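Local coordinates for protein peptide methionine sulfoxide reductase MsrA (Treponema denticola ATCC 35405, PDB 5FA9) that probably repairs oxidised proteins as a bifunctional MsrA-MsrB fusion, reducing methionine sulfoxide back to methionine with thioredoxin as the reductant, at residues F220-N224 with Y310-T314; E207-I213 with A290-Y296. The protein carries 2 engineered substitutions. All coordinates share one frame; numbering follows the deposited sequence.

Contact 1: F220-N224 with Y310-T314; sequences FSSLN and YVKPT
Ser221 closes an ST turn at the end of strand 218-221, and its hydroxyl ties that turn to the Tyr310 carbonyl near the C-terminal end of the chain. In the turn Ser221 OG accepts a hydrogen bond from Leu223 N, at 3.2 Å and an N-H...O angle of 163°, and the backbone bond from Asn224 N to Ser221 O spans the same turn. The same hydroxyl donates to Tyr310 O at 2.7 Å, meeting the carbonyl from above its plane. Ser221 OG lies anti to its own backbone N (chi1 173°), a rotation that swings it across to the tail. Two bonds thus grip one buried hydroxyl, fixing its rotation and tying the turn to the tail.

Van der Waals packing extends the contact along the tail. Val311 sets its two methyls against the two serines: CG2 lies 4.0 Å from Ser221 OG, while CG1 meets Ser222 OG, whose polar partner is Gly208 N. The ring of Tyr310 leads away toward the MsrA part, where it packs on helix 65-74 and its OH pairs with Tyr163 OH; Pro313 touches Gln66 of the same helix. At the more exposed end of the contact comes the apolar pair: Leu223 extends its CD2 toward the CG-CD edge of the Pro313 ring, 3.6 Å from Pro313 CD and 3.8 Å from Pro313 CG.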
ATOM      1  N   PHE B 220     -17.764  -3.239  17.128  1.00 33.44           N
ATOM      2  CA  PHE B 220     -17.954  -2.952  15.711  1.00 34.37           C
ATOM      3  C   PHE B 220     -18.633  -1.607  15.477  1.00 34.15           C
ATOM      4  O   PHE B 220     -19.351  -1.100  16.339  1.00 33.08           O
ATOM      5  CB  PHE B 220     -18.766  -4.067  15.048  1.00 42.92           C
ATOM      6  CG  PHE B 220     -18.106  -5.415  15.109  1.00 44.35           C
ATOM      7  CD1 PHE B 220     -17.160  -5.782  14.166  1.00 31.37           C
ATOM      8  CD2 PHE B 220     -18.432  -6.317  16.109  1.00 39.45           C
ATOM      9  CE1 PHE B 220     -16.549  -7.021  14.221  1.00 36.92           C
ATOM     10  CE2 PHE B 220     -17.826  -7.557  16.170  1.00 41.18           C
ATOM     11  CZ  PHE B 220     -16.883  -7.909  15.224  1.00 49.15           C
ATOM     12  N   SER B 221     -18.391  -1.034  14.302  1.00 35.95           N
ATOM     13  CA  SER B 221     -19.020   0.219  13.904  1.00 35.85           C
ATOM     14  C   SER B 221     -20.043  -0.008  12.796  1.00 33.98           C
ATOM     15  O   SER B 221     -19.886  -0.907  11.969  1.00 33.00           O
ATOM     16  CB  SER B 221     -17.964   1.227  13.443  1.00 34.19           C
ATOM     17  OG  SER B 221     -18.570   2.392  12.912  1.00 35.94           O
ATOM     18  N   SER B 222     -21.091   0.811  12.785  1.00 35.79           N
ATOM     19  CA  SER B 222     -22.124   0.728  11.757  1.00 37.61           C
ATOM     20  C   SER B 222     -21.556   1.027  10.372  1.00 36.07           C
ATOM     21  O   SER B 222     -22.120   0.616   9.358  1.00 36.87           O
ATOM     22  CB  SER B 222     -23.269   1.692  12.069  1.00 37.95           C
ATOM     23  OG  SER B 222     -22.804   3.029  12.144  1.00 36.56           O
ATOM     24  N   LEU B 223     -20.439   1.746  10.341  1.00 30.58           N
ATOM     25  CA  LEU B 223     -19.792   2.117   9.087  1.00 39.29           C
ATOM     26  C   LEU B 223     -19.218   0.900   8.370  1.00 31.24           C
ATOM     27  O   LEU B 223     -19.067   0.900   7.149  1.00 35.59           O
ATOM     28  CB  LEU B 223     -18.681   3.139   9.348  1.00 39.59           C
ATOM     29  CG  LEU B 223     -17.979   3.741   8.129  1.00 45.91           C
ATOM     30  CD1 LEU B 223     -18.960   4.510   7.255  1.00 36.38           C
ATOM     31  CD2 LEU B 223     -16.821   4.629   8.557  1.00 45.40           C
ATOM     32  N   ASN B 224     -18.915  -0.143   9.134  1.00 33.35           N
ATOM     33  CA  ASN B 224     -18.308  -1.347   8.581  1.00 36.28           C
ATOM     34  C   ASN B 224     -19.320  -2.470   8.391  1.00 46.14           C
ATOM     35  O   ASN B 224     -18.963  -3.580   7.998  1.00 42.75           O
ATOM     36  CB  ASN B 224     -17.171  -1.818   9.485  1.00 36.63           C
ATOM     37  CG  ASN B 224     -16.130  -0.743   9.715  1.00 41.44           C
ATOM     38  OD1 ASN B 224     -15.605  -0.159   8.768  1.00 36.58           O
ATOM     39  ND2 ASN B 224     -15.831  -0.469  10.980  1.00 38.78           N
ATOM     40  N   TYR B 310     -15.167   6.661  14.582  1.00 31.58           N
ATOM     41  CA  TYR B 310     -15.293   5.345  13.965  1.00 31.84           C
ATOM     42  C   TYR B 310     -16.643   5.195  13.268  1.00 34.62           C
ATOM     43  O   TYR B 310     -16.803   4.361  12.377  1.00 32.35           O
ATOM     44  CB  TYR B 310     -15.103   4.239  15.004  1.00 31.18           C
ATOM     45  CG  TYR B 310     -13.715   4.202  15.600  1.00 32.03           C
ATOM     46  CD1 TYR B 310     -12.625   3.788  14.844  1.00 32.76           C
ATOM     47  CD2 TYR B 310     -13.492   4.579  16.917  1.00 32.80           C
ATOM     48  CE1 TYR B 310     -11.353   3.755  15.382  1.00 27.99           C
ATOM     49  CE2 TYR B 310     -12.222   4.547  17.466  1.00 25.33           C
ATOM     50  CZ  TYR B 310     -11.158   4.134  16.694  1.00 33.25           C
ATOM     51  OH  TYR B 310      -9.893   4.102  17.236  1.00 31.44           O
ATOM     52  N   VAL B 311     -17.609   6.009  13.680  1.00 38.59           N
ATOM     53  CA  VAL B 311     -18.921   6.024  13.045  1.00 34.71           C
ATOM     54  C   VAL B 311     -18.956   7.067  11.934  1.00 39.97           C
ATOM     55  O   VAL B 311     -19.410   6.792  10.823  1.00 36.54           O
ATOM     56  CB  VAL B 311     -20.042   6.320  14.057  1.00 42.56           C
ATOM     57  CG1 VAL B 311     -21.402   6.261  13.375  1.00 29.77           C
ATOM     58  CG2 VAL B 311     -19.980   5.339  15.215  1.00 33.35           C
ATOM     59  N   LYS B 312     -18.471   8.265  12.244  1.00 39.25           N
ATOM     60  CA  LYS B 312     -18.426   9.353  11.274  1.00 39.86           C
ATOM     61  C   LYS B 312     -17.013   9.914  11.143  1.00 33.16           C
ATOM     62  O   LYS B 312     -16.661  10.881  11.817  1.00 39.25           O
ATOM     63  CB  LYS B 312     -19.392  10.471  11.672  1.00 40.44           C
ATOM     64  CG  LYS B 312     -20.859  10.081  11.634  1.00 44.83           C
ATOM     65  CD  LYS B 312     -21.741  11.256  12.022  1.00 41.37           C
ATOM     66  CE  LYS B 312     -23.214  10.884  11.984  1.00 51.59           C
ATOM     67  NZ  LYS B 312     -23.721  10.797  10.588  1.00 56.38           N
ATOM     68  N   PRO B 313     -16.197   9.299  10.272  1.00 32.08           N
ATOM     69  CA  PRO B 313     -14.805   9.704  10.034  1.00 33.49           C
ATOM     70  C   PRO B 313     -14.681  11.146   9.544  1.00 38.95           C
ATOM     71  O   PRO B 313     -13.658  11.788   9.780  1.00 38.80           O
ATOM     72  CB  PRO B 313     -14.329   8.722   8.956  1.00 32.41           C
ATOM     73  CG  PRO B 313     -15.574   8.185   8.337  1.00 37.13           C
ATOM     74  CD  PRO B 313     -16.585   8.151   9.435  1.00 30.64           C
ATOM     75  N   THR B 314     -15.714  11.640   8.870  1.00 37.10           N
ATOM     76  CA  THR B 314     -15.729  13.015   8.390  1.00 40.48           C
ATOM     77  C   THR B 314     -16.891  13.786   9.007  1.00 39.97           C
ATOM     78  O   THR B 314     -17.356  14.781   8.450  1.00 42.72           O
ATOM     79  CB  THR B 314     -15.835  13.080   6.854  1.00 45.88           C
ATOM     80  OG1 THR B 314     -17.023  12.403   6.424  1.00 38.52           O
ATOM     81  CG2 THR B 314     -14.622  12.426   6.208  1.00 32.70           C
TER

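Contact 2: E207-I213 with A290-Y296; sequences EGIYVDI and ALRFIPY
Val211 O receives the shortest hydrogen bond of the pair, from Arg292 N at 2.8 Å, with the donor in the carbonyl plane; Leu291 CA adds a CA-H...O contact at 3.3 Å. Val211 N returns a bond to Arg292 O, and Ile209 and Ile294 form the second hydrogen-bonded pair of this antiparallel ladder. Beyond the strand ends, Tyr296 N bonds to Glu207 O and Ile213 N to Ala290 O.

On one face, Phe293 leans across Tyr210. Its CD1 sits 3.5 Å above the tyrosine ring plane, displaced toward the rim, with the planes inclined at 51°. With CG trans to the backbone N (chi1 177°), the phenylalanine ring extends along the neighbouring strand, bringing CE1 within 3.8 Å of Gly208 CA and CZ within 3.4 Å of Glu207 O. Gly208, whose backbone angles call for glycine, puts no CB against Ile294 O or the Phe293 ring, and its CA approaches Pro295 CA to 4.3 Å. Tyr201 and Phe204 extend this aromatic cluster.

The other face carries Ile209 beside Ile294, and Val211 beside Arg292. The extended arginine runs past Val211, whose CG1 is 3.9 Å from Arg292 NH1, on its way to a salt bridge with Glu302; Ile294 CG1 lies over one face of the guanidinium. Strand 208-212 is the middle member of a three-stranded antiparallel sheet, with strand 218-221 along its other edge, in the MsrB-type SelR domain.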
ATOM      1  N   GLU B 207     -26.936   4.436  12.364  1.00 50.06           N
ATOM      2  CA  GLU B 207     -25.583   4.860  12.704  1.00 46.98           C
ATOM      3  C   GLU B 207     -25.319   4.740  14.198  1.00 40.36           C
ATOM      4  O   GLU B 207     -26.132   5.160  15.022  1.00 52.08           O
ATOM      5  CB  GLU B 207     -25.336   6.298  12.246  1.00 44.57           C
ATOM      6  CG  GLU B 207     -25.391   6.489  10.743  1.00 48.02           C
ATOM      7  CD  GLU B 207     -25.073   7.911  10.329  1.00 67.66           C
ATOM      8  OE1 GLU B 207     -23.939   8.157   9.867  1.00 71.44           O
ATOM      9  OE2 GLU B 207     -25.955   8.784  10.471  1.00 62.56           O
ATOM     10  N   GLY B 208     -24.173   4.162  14.537  1.00 41.23           N
ATOM     11  CA  GLY B 208     -23.798   3.951  15.921  1.00 36.04           C
ATOM     12  C   GLY B 208     -22.773   2.842  16.043  1.00 35.01           C
ATOM     13  O   GLY B 208     -22.231   2.375  15.042  1.00 34.68           O
ATOM     14  N   ILE B 209     -22.503   2.420  17.272  1.00 39.60           N
ATOM     15  CA  ILE B 209     -21.544   1.348  17.510  1.00 42.46           C
ATOM     16  C   ILE B 209     -22.223   0.110  18.084  1.00 39.94           C
ATOM     17  O   ILE B 209     -23.275   0.200  18.719  1.00 38.33           O
ATOM     18  CB  ILE B 209     -20.421   1.791  18.468  1.00 35.97           C
ATOM     19  CG1 ILE B 209     -21.008   2.271  19.797  1.00 35.94           C
ATOM     20  CG2 ILE B 209     -19.582   2.883  17.833  1.00 37.90           C
ATOM     21  CD1 ILE B 209     -19.962   2.608  20.839  1.00 29.70           C
ATOM     22  N   TYR B 210     -21.609  -1.045  17.856  1.00 41.02           N
ATOM     23  CA  TYR B 210     -22.090  -2.290  18.436  1.00 33.30           C
ATOM     24  C   TYR B 210     -21.159  -2.695  19.568  1.00 36.15           C
ATOM     25  O   TYR B 210     -19.953  -2.852  19.377  1.00 36.75           O
ATOM     26  CB  TYR B 210     -22.190  -3.386  17.375  1.00 35.12           C
ATOM     27  CG  TYR B 210     -23.243  -3.098  16.330  1.00 41.51           C
ATOM     28  CD1 TYR B 210     -22.954  -2.317  15.219  1.00 39.06           C
ATOM     29  CD2 TYR B 210     -24.533  -3.596  16.463  1.00 39.72           C
ATOM     30  CE1 TYR B 210     -23.917  -2.047  14.266  1.00 39.67           C
ATOM     31  CE2 TYR B 210     -25.502  -3.331  15.516  1.00 36.30           C
ATOM     32  CZ  TYR B 210     -25.189  -2.556  14.420  1.00 39.85           C
ATOM     33  OH  TYR B 210     -26.151  -2.291  13.475  1.00 36.65           O
ATOM     34  N   VAL B 211     -21.740  -2.859  20.748  1.00 37.62           N
ATOM     35  CA  VAL B 211     -20.972  -3.050  21.966  1.00 34.98           C
ATOM     36  C   VAL B 211     -21.108  -4.473  22.514  1.00 37.81           C
ATOM     37  O   VAL B 211     -22.118  -5.140  22.286  1.00 32.87           O
ATOM     38  CB  VAL B 211     -21.424  -2.003  23.026  1.00 38.41           C
ATOM     39  CG1 VAL B 211     -21.884  -2.657  24.324  1.00 42.40           C
ATOM     40  CG2 VAL B 211     -20.333  -0.973  23.266  1.00 43.45           C
ATOM     41  N   ASP B 212     -20.075  -4.937  23.217  1.00 41.94           N
ATOM     42  CA  ASP B 212     -20.119  -6.234  23.886  1.00 39.93           C
ATOM     43  C   ASP B 212     -21.241  -6.236  24.917  1.00 46.82           C
ATOM     44  O   ASP B 212     -21.247  -5.424  25.843  1.00 48.95           O
ATOM     45  CB  ASP B 212     -18.773  -6.547  24.550  1.00 47.83           C
ATOM     46  CG  ASP B 212     -18.654  -8.000  24.995  1.00 54.59           C
ATOM     47  OD1 ASP B 212     -19.692  -8.672  25.173  1.00 46.80           O
ATOM     48  OD2 ASP B 212     -17.511  -8.470  25.175  1.00 54.37           O
ATOM     49  N   ILE B 213     -22.184  -7.158  24.760  1.00 43.28           N
ATOM     50  CA  ILE B 213     -23.356  -7.212  25.624  1.00 45.53           C
ATOM     51  C   ILE B 213     -23.004  -7.631  27.054  1.00 47.23           C
ATOM     52  O   ILE B 213     -23.815  -7.485  27.969  1.00 50.56           O
ATOM     53  CB  ILE B 213     -24.420  -8.179  25.051  1.00 46.71           C
ATOM     54  CG1 ILE B 213     -25.808  -7.856  25.610  1.00 47.63           C
ATOM     55  CG2 ILE B 213     -24.029  -9.629  25.306  1.00 38.96           C
ATOM     56  CD1 ILE B 213     -26.941  -8.378  24.758  1.00 62.38           C
ATOM     57  N   ALA B 290     -25.055 -11.218  20.863  1.00 38.42           N
ATOM     58  CA  ALA B 290     -23.811 -10.900  21.554  1.00 40.02           C
ATOM     59  C   ALA B 290     -23.528  -9.400  21.542  1.00 50.73           C
ATOM     60  O   ALA B 290     -22.570  -8.937  22.162  1.00 40.88           O
ATOM     61  CB  ALA B 290     -22.652 -11.660  20.928  1.00 36.05           C
ATOM     62  N   LEU B 291     -24.362  -8.643  20.836  1.00 47.02           N
ATOM     63  CA  LEU B 291     -24.122  -7.213  20.665  1.00 50.22           C
ATOM     64  C   LEU B 291     -25.223  -6.339  21.261  1.00 44.58           C
ATOM     65  O   LEU B 291     -26.386  -6.737  21.330  1.00 44.47           O
ATOM     66  CB  LEU B 291     -23.959  -6.881  19.179  1.00 36.34           C
ATOM     67  CG  LEU B 291     -22.890  -7.666  18.419  1.00 44.06           C
ATOM     68  CD1 LEU B 291     -22.922  -7.318  16.937  1.00 40.63           C
ATOM     69  CD2 LEU B 291     -21.511  -7.408  19.008  1.00 34.75           C
ATOM     70  N   ARG B 292     -24.831  -5.146  21.696  1.00 49.33           N
ATOM     71  CA  ARG B 292     -25.771  -4.111  22.108  1.00 40.93           C
ATOM     72  C   ARG B 292     -25.538  -2.848  21.286  1.00 44.91           C
ATOM     73  O   ARG B 292     -24.463  -2.253  21.346  1.00 44.24           O
ATOM     74  CB  ARG B 292     -25.624  -3.812  23.601  1.00 46.55           C
ATOM     75  CG  ARG B 292     -26.533  -2.703  24.102  1.00 42.29           C
ATOM     76  CD  ARG B 292     -26.385  -2.514  25.605  1.00 56.56           C
ATOM     77  NE  ARG B 292     -26.643  -1.136  26.016  1.00 67.81           N
ATOM     78  CZ  ARG B 292     -25.707  -0.303  26.458  1.00 76.41           C
ATOM     79  NH1 ARG B 292     -24.447  -0.709  26.545  1.00 72.51           N
ATOM     80  NH2 ARG B 292     -26.026   0.934  26.811  1.00 75.07           N
ATOM     81  N   PHE B 293     -26.546  -2.438  20.521  1.00 47.32           N
ATOM     82  CA  PHE B 293     -26.407  -1.279  19.647  1.00 39.34           C
ATOM     83  C   PHE B 293     -26.595   0.037  20.392  1.00 42.33           C
ATOM     84  O   PHE B 293     -27.531   0.196  21.177  1.00 42.37           O
ATOM     85  CB  PHE B 293     -27.397  -1.359  18.484  1.00 38.89           C
ATOM     86  CG  PHE B 293     -27.358  -0.165  17.573  1.00 43.32           C
ATOM     87  CD1 PHE B 293     -26.319   0.001  16.673  1.00 46.46           C
ATOM     88  CD2 PHE B 293     -28.362   0.790  17.613  1.00 43.24           C
ATOM     89  CE1 PHE B 293     -26.277   1.099  15.832  1.00 44.53           C
ATOM     90  CE2 PHE B 293     -28.328   1.889  16.774  1.00 37.36           C
ATOM     91  CZ  PHE B 293     -27.284   2.043  15.884  1.00 40.38           C
ATOM     92  N   ILE B 294     -25.695   0.979  20.132  1.00 37.38           N
ATOM     93  CA  ILE B 294     -25.760   2.302  20.734  1.00 44.94           C
ATOM     94  C   ILE B 294     -25.763   3.377  19.654  1.00 41.71           C
ATOM     95  O   ILE B 294     -24.750   3.590  18.989  1.00 43.08           O
ATOM     96  CB  ILE B 294     -24.584   2.544  21.697  1.00 42.49           C
ATOM     97  CG1 ILE B 294     -24.536   1.443  22.759  1.00 42.41           C
ATOM     98  CG2 ILE B 294     -24.689   3.920  22.337  1.00 39.14           C
ATOM     99  CD1 ILE B 294     -23.529   1.688  23.850  1.00 59.75           C
ATOM    100  N   PRO B 295     -26.909   4.054  19.474  1.00 46.49           N
ATOM    101  CA  PRO B 295     -27.078   5.094  18.451  1.00 45.35           C
ATOM    102  C   PRO B 295     -26.035   6.201  18.567  1.00 41.86           C
ATOM    103  O   PRO B 295     -25.608   6.525  19.675  1.00 39.38           O
ATOM    104  CB  PRO B 295     -28.482   5.638  18.733  1.00 46.62           C
ATOM    105  CG  PRO B 295     -29.185   4.527  19.429  1.00 38.81           C
ATOM    106  CD  PRO B 295     -28.138   3.849  20.259  1.00 41.04           C
ATOM    107  N   TYR B 296     -25.636   6.764  17.430  1.00 32.09           N
ATOM    108  CA  TYR B 296     -24.632   7.824  17.388  1.00 45.45           C
ATOM    109  C   TYR B 296     -25.022   9.017  18.257  1.00 48.83           C
ATOM    110  O   TYR B 296     -24.178   9.609  18.930  1.00 48.79           O
ATOM    111  CB  TYR B 296     -24.406   8.278  15.943  1.00 46.44           C
ATOM    112  CG  TYR B 296     -23.332   9.331  15.782  1.00 45.15           C
ATOM    113  CD1 TYR B 296     -21.991   8.979  15.725  1.00 42.89           C
ATOM    114  CD2 TYR B 296     -23.661  10.678  15.677  1.00 51.75           C
ATOM    115  CE1 TYR B 296     -21.006   9.936  15.575  1.00 50.18           C
ATOM    116  CE2 TYR B 296     -22.682  11.643  15.527  1.00 39.85           C
ATOM    117  CZ  TYR B 296     -21.357  11.266  15.477  1.00 50.47           C
ATOM    118  OH  TYR B 296     -20.377  12.220  15.327  1.00 43.12           O
TER

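In the fold
Contacts 1 and 2 adjoin, their centres 11 Å apart. Contact 1 joins the sheet of contact 2 through strand 218-221, the neighbour of 208-212, with Phe220 O probably hydrogen-bonded to Tyr210 N at 2.7 Å. The chain tail makes a second connection. Lys312 NZ forms a salt bridge with Glu207 OE1 at 2.7 Å, and the lysine also makes a cation-pi contact with Tyr296. Through Lys312 the 310-314 segment touches both segments of contact 2. The segments alternate along the chain. Both contacts lie away from the MsrA active-site pocket; in contact 1 the Leu223 side chain borders a bound dithiothreitol, probably from the crystallisation liquor, their nearest atoms about 3 Å apart.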